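Local coordinates for putative polysaccharide biosynthesis protein with aminopeptidase-like domain (Clostridium acetobutylicum, PDB 3K9T) that binds one zinc ion per subunit and probably acts in the biosynthesis of modified polysaccharides, without expected peptidase activity, at residues R357-P368 with D424-V435. Sequence-based numbering, arbitrary orientation.
Sequences RTYLNLNPKCEP and DALYRVELLKLV
L360 and K433 form the hydrogen-bonded pair of a two-stranded antiparallel sheet. L360 N donates to K433 O at 2.8 Å, and K433 N returns a bond to L360 O at 2.9 Å. V435 N donates to T358 O at one end (3.0 Å, N-H...O angle 178°). L362 N reaches L431 O at the other, from above the carbonyl plane. Water 1 links T358 N to V435 O.

The Y359 ring is clasped between two leucines: L432 CD1 lies 4.3 Å from its centroid over one face, L434 CD1 4.1 Å over the opposite face. With CG anti to the carbonyl carbon (chi1 -64°), the Y359 ring reaches across to helix 416-428. There CE1 of Y359 meets CD1 of Y427 at 3.6 Å, the rings inclined at 55°. Water 2 joins Y359 OH to D424 OD1, while D424 OD2 forms a salt bridge with K420.

An Asx turn (N363 N to N361 OD1) sits at the end of strand 358-361, and P368 packs on L431.

A Schellman motif with E430 as its C-prime residue ends helix 416-428 before strand 432-434. The sheet joins both ends of the permutated winged helix-turn-helix region, with L432 against V395 of helix 389-398.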
loop_
_atom_site.group_PDB
_atom_site.type_symbol
_atom_site.label_atom_id
_atom_site.label_comp_id
_atom_site.label_asym_id
_atom_site.label_seq_id
_atom_site.Cartn_x
_atom_site.Cartn_y
_atom_site.Cartn_z
ATOM N N ARG A 357 -10.108 17.488 -18.127
ATOM C CA ARG A 357 -10.647 18.677 -17.473
ATOM C C ARG A 357 -11.093 18.448 -16.017
ATOM O O ARG A 357 -11.077 17.324 -15.527
ATOM C CB ARG A 357 -11.740 19.264 -18.339
ATOM C CG ARG A 357 -11.174 19.803 -19.618
ATOM C CD ARG A 357 -12.236 20.182 -20.634
ATOM N NE ARG A 357 -11.566 20.255 -21.920
ATOM C CZ ARG A 357 -10.771 21.254 -22.294
ATOM N NH1 ARG A 357 -10.566 22.316 -21.511
ATOM N NH2 ARG A 357 -10.186 21.197 -23.480
ATOM N N THR A 358 -11.387 19.544 -15.306
ATOM C CA THR A 358 -11.994 19.469 -13.982
ATOM C C THR A 358 -13.296 20.236 -14.027
ATOM O O THR A 358 -13.353 21.303 -14.595
ATOM C CB THR A 358 -11.099 19.979 -12.882
ATOM O OG1 THR A 358 -9.952 19.129 -12.811
ATOM C CG2 THR A 358 -11.823 19.924 -11.552
ATOM N N TYR A 359 -14.347 19.637 -13.476
ATOM C CA TYR A 359 -15.680 20.210 -13.516
ATOM C C TYR A 359 -16.305 20.318 -12.133
ATOM O O TYR A 359 -15.880 19.681 -11.167
ATOM C CB TYR A 359 -16.625 19.346 -14.357
ATOM C CG TYR A 359 -16.330 19.208 -15.840
ATOM C CD1 TYR A 359 -16.866 20.102 -16.767
ATOM C CD2 TYR A 359 -15.607 18.123 -16.330
ATOM C CE1 TYR A 359 -16.644 19.940 -18.145
ATOM C CE2 TYR A 359 -15.380 17.953 -17.705
ATOM C CZ TYR A 359 -15.895 18.865 -18.599
ATOM O OH TYR A 359 -15.657 18.694 -19.942
ATOM N N LEU A 360 -17.332 21.145 -12.058
ATOM C CA LEU A 360 -18.130 21.296 -10.860
ATOM C C LEU A 360 -19.556 20.882 -11.221
ATOM O O LEU A 360 -20.131 21.373 -12.182
ATOM C CB LEU A 360 -18.111 22.736 -10.397
ATOM C CG LEU A 360 -18.786 23.007 -9.072
ATOM C CD1 LEU A 360 -17.958 22.377 -7.971
ATOM C CD2 LEU A 360 -18.899 24.498 -8.907
ATOM N N ASN A 361 -20.095 19.936 -10.468
ATOM C CA ASN A 361 -21.497 19.539 -10.567
ATOM C C ASN A 361 -22.369 20.726 -10.151
ATOM O O ASN A 361 -22.270 21.191 -9.009
ATOM C CB ASN A 361 -21.717 18.322 -9.642
ATOM C CG ASN A 361 -23.101 17.721 -9.726
ATOM O OD1 ASN A 361 -24.038 18.342 -10.198
ATOM N ND2 ASN A 361 -23.244 16.511 -9.196
ATOM N N LEU A 362 -23.206 21.223 -11.069
ATOM C CA LEU A 362 -24.101 22.354 -10.765
ATOM C C LEU A 362 -25.361 21.980 -10.014
ATOM O O LEU A 362 -26.126 22.874 -9.635
ATOM C CB LEU A 362 -24.434 23.172 -12.021
ATOM C CG LEU A 362 -23.204 23.858 -12.639
ATOM C CD1 LEU A 362 -23.648 24.613 -13.814
ATOM C CD2 LEU A 362 -22.503 24.804 -11.676
ATOM N N ASN A 363 -25.566 20.677 -9.796
ATOM C CA ASN A 363 -26.671 20.149 -8.990
ATOM C C ASN A 363 -26.099 19.154 -7.970
ATOM O O ASN A 363 -26.398 17.971 -7.991
ATOM C CB ASN A 363 -27.704 19.447 -9.883
ATOM C CG ASN A 363 -28.989 19.092 -9.133
ATOM O OD1 ASN A 363 -29.890 19.909 -9.029
ATOM N ND2 ASN A 363 -29.071 17.863 -8.625
ATOM N N PRO A 364 -25.268 19.633 -7.062
ATOM C CA PRO A 364 -24.596 18.693 -6.159
ATOM C C PRO A 364 -25.488 18.090 -5.070
ATOM O O PRO A 364 -25.145 17.041 -4.537
ATOM C CB PRO A 364 -23.505 19.552 -5.529
ATOM C CG PRO A 364 -24.117 20.960 -5.497
ATOM C CD PRO A 364 -24.974 21.041 -6.745
ATOM N N LYS A 365 -26.596 18.754 -4.732
ATOM C CA LYS A 365 -27.511 18.266 -3.713
ATOM C C LYS A 365 -28.435 17.167 -4.255
ATOM O O LYS A 365 -29.467 17.431 -4.851
ATOM C CB LYS A 365 -28.316 19.399 -3.077
ATOM C CG LYS A 365 -27.456 20.350 -2.275
ATOM C CD LYS A 365 -28.320 21.308 -1.468
ATOM C CE LYS A 365 -27.561 22.583 -1.051
ATOM N NZ LYS A 365 -28.508 23.627 -0.527
ATOM N N CYS A 366 -28.034 15.925 -3.994
ATOM C CA CYS A 366 -28.660 14.741 -4.537
ATOM C C CYS A 366 -28.516 14.695 -6.042
ATOM O O CYS A 366 -28.088 15.660 -6.712
ATOM C CB CYS A 366 -30.104 14.638 -4.128
ATOM S SG CYS A 366 -30.301 14.684 -2.377
ATOM N N GLU A 367 -28.855 13.551 -6.593
ATOM C CA GLU A 367 -28.704 13.416 -8.028
ATOM C C GLU A 367 -29.797 14.215 -8.716
ATOM O O GLU A 367 -30.826 14.542 -8.109
ATOM C CB GLU A 367 -28.553 11.943 -8.489
ATOM C CG GLU A 367 -29.610 10.952 -8.130
ATOM C CD GLU A 367 -29.172 9.491 -8.327
ATOM O OE1 GLU A 367 -27.977 9.135 -8.230
ATOM O OE2 GLU A 367 -30.073 8.673 -8.552
ATOM N N PRO A 368 -29.530 14.649 -9.943
ATOM C CA PRO A 368 -30.552 15.360 -10.680
ATOM C C PRO A 368 -31.585 14.371 -11.142
ATOM O O PRO A 368 -31.280 13.183 -11.261
ATOM C CB PRO A 368 -29.795 15.924 -11.882
ATOM C CG PRO A 368 -28.625 15.079 -12.038
ATOM C CD PRO A 368 -28.262 14.575 -10.678
ATOM N N ASP A 424 -19.059 15.057 -21.237
ATOM C CA ASP A 424 -19.513 15.886 -22.359
ATOM C C ASP A 424 -21.014 16.054 -22.285
ATOM O O ASP A 424 -21.530 17.162 -22.283
ATOM C CB ASP A 424 -19.154 15.273 -23.728
ATOM C CG ASP A 424 -17.682 15.428 -24.080
ATOM O OD1 ASP A 424 -17.013 16.220 -23.404
ATOM O OD2 ASP A 424 -17.186 14.763 -25.021
ATOM N N ALA A 425 -21.704 14.929 -22.215
ATOM C CA ALA A 425 -23.157 14.905 -22.212
ATOM C C ALA A 425 -23.739 15.738 -21.051
ATOM O O ALA A 425 -24.713 16.481 -21.206
ATOM C CB ALA A 425 -23.613 13.469 -22.135
ATOM N N LEU A 426 -23.123 15.627 -19.884
ATOM C CA LEU A 426 -23.616 16.363 -18.741
ATOM C C LEU A 426 -23.376 17.853 -18.922
ATOM O O LEU A 426 -24.213 18.656 -18.512
ATOM C CB LEU A 426 -22.976 15.857 -17.465
ATOM C CG LEU A 426 -23.357 14.450 -17.018
ATOM C CD1 LEU A 426 -22.438 14.041 -15.896
ATOM C CD2 LEU A 426 -24.826 14.396 -16.588
ATOM N N TYR A 427 -22.244 18.211 -19.547
ATOM C CA TYR A 427 -21.883 19.615 -19.783
ATOM C C TYR A 427 -22.909 20.284 -20.728
ATOM O O TYR A 427 -23.319 21.419 -20.530
ATOM C CB TYR A 427 -20.472 19.719 -20.365
ATOM C CG TYR A 427 -19.964 21.145 -20.471
ATOM C CD1 TYR A 427 -19.481 21.814 -19.356
ATOM C CD2 TYR A 427 -19.980 21.819 -21.675
ATOM C CE1 TYR A 427 -19.021 23.099 -19.443
ATOM C CE2 TYR A 427 -19.533 23.113 -21.768
ATOM C CZ TYR A 427 -19.049 23.739 -20.653
ATOM O OH TYR A 427 -18.593 25.014 -20.754
ATOM N N ARG A 428 -23.331 19.524 -21.728
ATOM C CA ARG A 428 -24.337 19.944 -22.699
ATOM C C ARG A 428 -25.644 20.293 -22.066
ATOM O O ARG A 428 -26.234 21.286 -22.458
ATOM C CB ARG A 428 -24.605 18.872 -23.751
ATOM C CG ARG A 428 -23.678 18.953 -24.901
ATOM C CD ARG A 428 -23.941 17.850 -25.880
ATOM N NE ARG A 428 -22.653 17.391 -26.360
ATOM C CZ ARG A 428 -22.170 16.162 -26.227
ATOM N NH1 ARG A 428 -22.892 15.181 -25.682
ATOM N NH2 ARG A 428 -20.958 15.902 -26.698
ATOM N N VAL A 429 -26.118 19.481 -21.119
ATOM C CA VAL A 429 -27.384 19.805 -20.446
ATOM C C VAL A 429 -27.166 20.756 -19.267
ATOM O O VAL A 429 -28.055 20.945 -18.433
ATOM C CB VAL A 429 -28.122 18.560 -20.008
ATOM C CG1 VAL A 429 -28.489 17.743 -21.241
ATOM C CG2 VAL A 429 -27.281 17.774 -18.998
ATOM N N GLU A 430 -25.958 21.322 -19.181
ATOM C CA GLU A 430 -25.635 22.348 -18.195
ATOM C C GLU A 430 -25.622 21.880 -16.733
ATOM O O GLU A 430 -25.810 22.675 -15.806
ATOM C CB GLU A 430 -26.549 23.564 -18.367
ATOM C CG GLU A 430 -26.612 24.093 -19.800
ATOM C CD GLU A 430 -27.373 25.400 -19.927
ATOM O OE1 GLU A 430 -28.465 25.534 -19.332
ATOM O OE2 GLU A 430 -26.884 26.293 -20.648
ATOM N N LEU A 431 -25.341 20.602 -16.520
ATOM C CA LEU A 431 -25.192 20.082 -15.157
ATOM C C LEU A 431 -23.731 20.213 -14.650
ATOM O O LEU A 431 -23.431 19.864 -13.504
ATOM C CB LEU A 431 -25.650 18.621 -15.104
ATOM C CG LEU A 431 -27.148 18.371 -15.012
ATOM C CD1 LEU A 431 -27.450 16.904 -15.260
ATOM C CD2 LEU A 431 -27.737 18.839 -13.655
ATOM N N LEU A 432 -22.828 20.696 -15.502
ATOM C CA LEU A 432 -21.413 20.850 -15.143
ATOM C C LEU A 432 -20.840 22.219 -15.557
ATOM O O LEU A 432 -21.145 22.758 -16.605
ATOM C CB LEU A 432 -20.559 19.729 -15.781
ATOM C CG LEU A 432 -20.781 18.267 -15.369
ATOM C CD1 LEU A 432 -19.904 17.329 -16.221
ATOM C CD2 LEU A 432 -20.538 18.062 -13.843
ATOM N N LYS A 433 -19.981 22.754 -14.717
ATOM C CA LYS A 433 -19.268 23.978 -14.998
ATOM C C LYS A 433 -17.804 23.566 -15.096
ATOM O O LYS A 433 -17.354 22.697 -14.359
ATOM C CB LYS A 433 -19.468 24.957 -13.848
ATOM C CG LYS A 433 -18.862 26.325 -14.042
ATOM C CD LYS A 433 -18.916 27.151 -12.733
ATOM C CE LYS A 433 -17.935 28.303 -12.754
ATOM N NZ LYS A 433 -18.296 29.360 -11.769
ATOM N N LEU A 434 -17.077 24.133 -16.049
ATOM C CA LEU A 434 -15.642 23.898 -16.161
ATOM C C LEU A 434 -15.002 24.788 -15.087
ATOM O O LEU A 434 -15.369 25.949 -14.931
ATOM C CB LEU A 434 -15.179 24.263 -17.564
ATOM C CG LEU A 434 -13.887 23.735 -18.178
ATOM C CD1 LEU A 434 -13.706 22.226 -18.082
ATOM C CD2 LEU A 434 -13.970 24.156 -19.602
ATOM N N VAL A 435 -14.105 24.234 -14.294
ATOM C CA VAL A 435 -13.442 25.024 -13.260
ATOM C C VAL A 435 -11.974 24.693 -13.246
ATOM O O VAL A 435 -11.452 24.165 -14.234
ATOM C CB VAL A 435 -14.041 24.771 -11.881
ATOM C CG1 VAL A 435 -15.485 25.379 -11.794
ATOM C CG2 VAL A 435 -13.988 23.282 -11.556
ATOM O OXT VAL A 435 -11.296 24.947 -12.268
HETATM O O HOH W 1 -10.568 22.221 -16.292
HETATM O O HOH W 2 -15.297 16.127 -20.901
#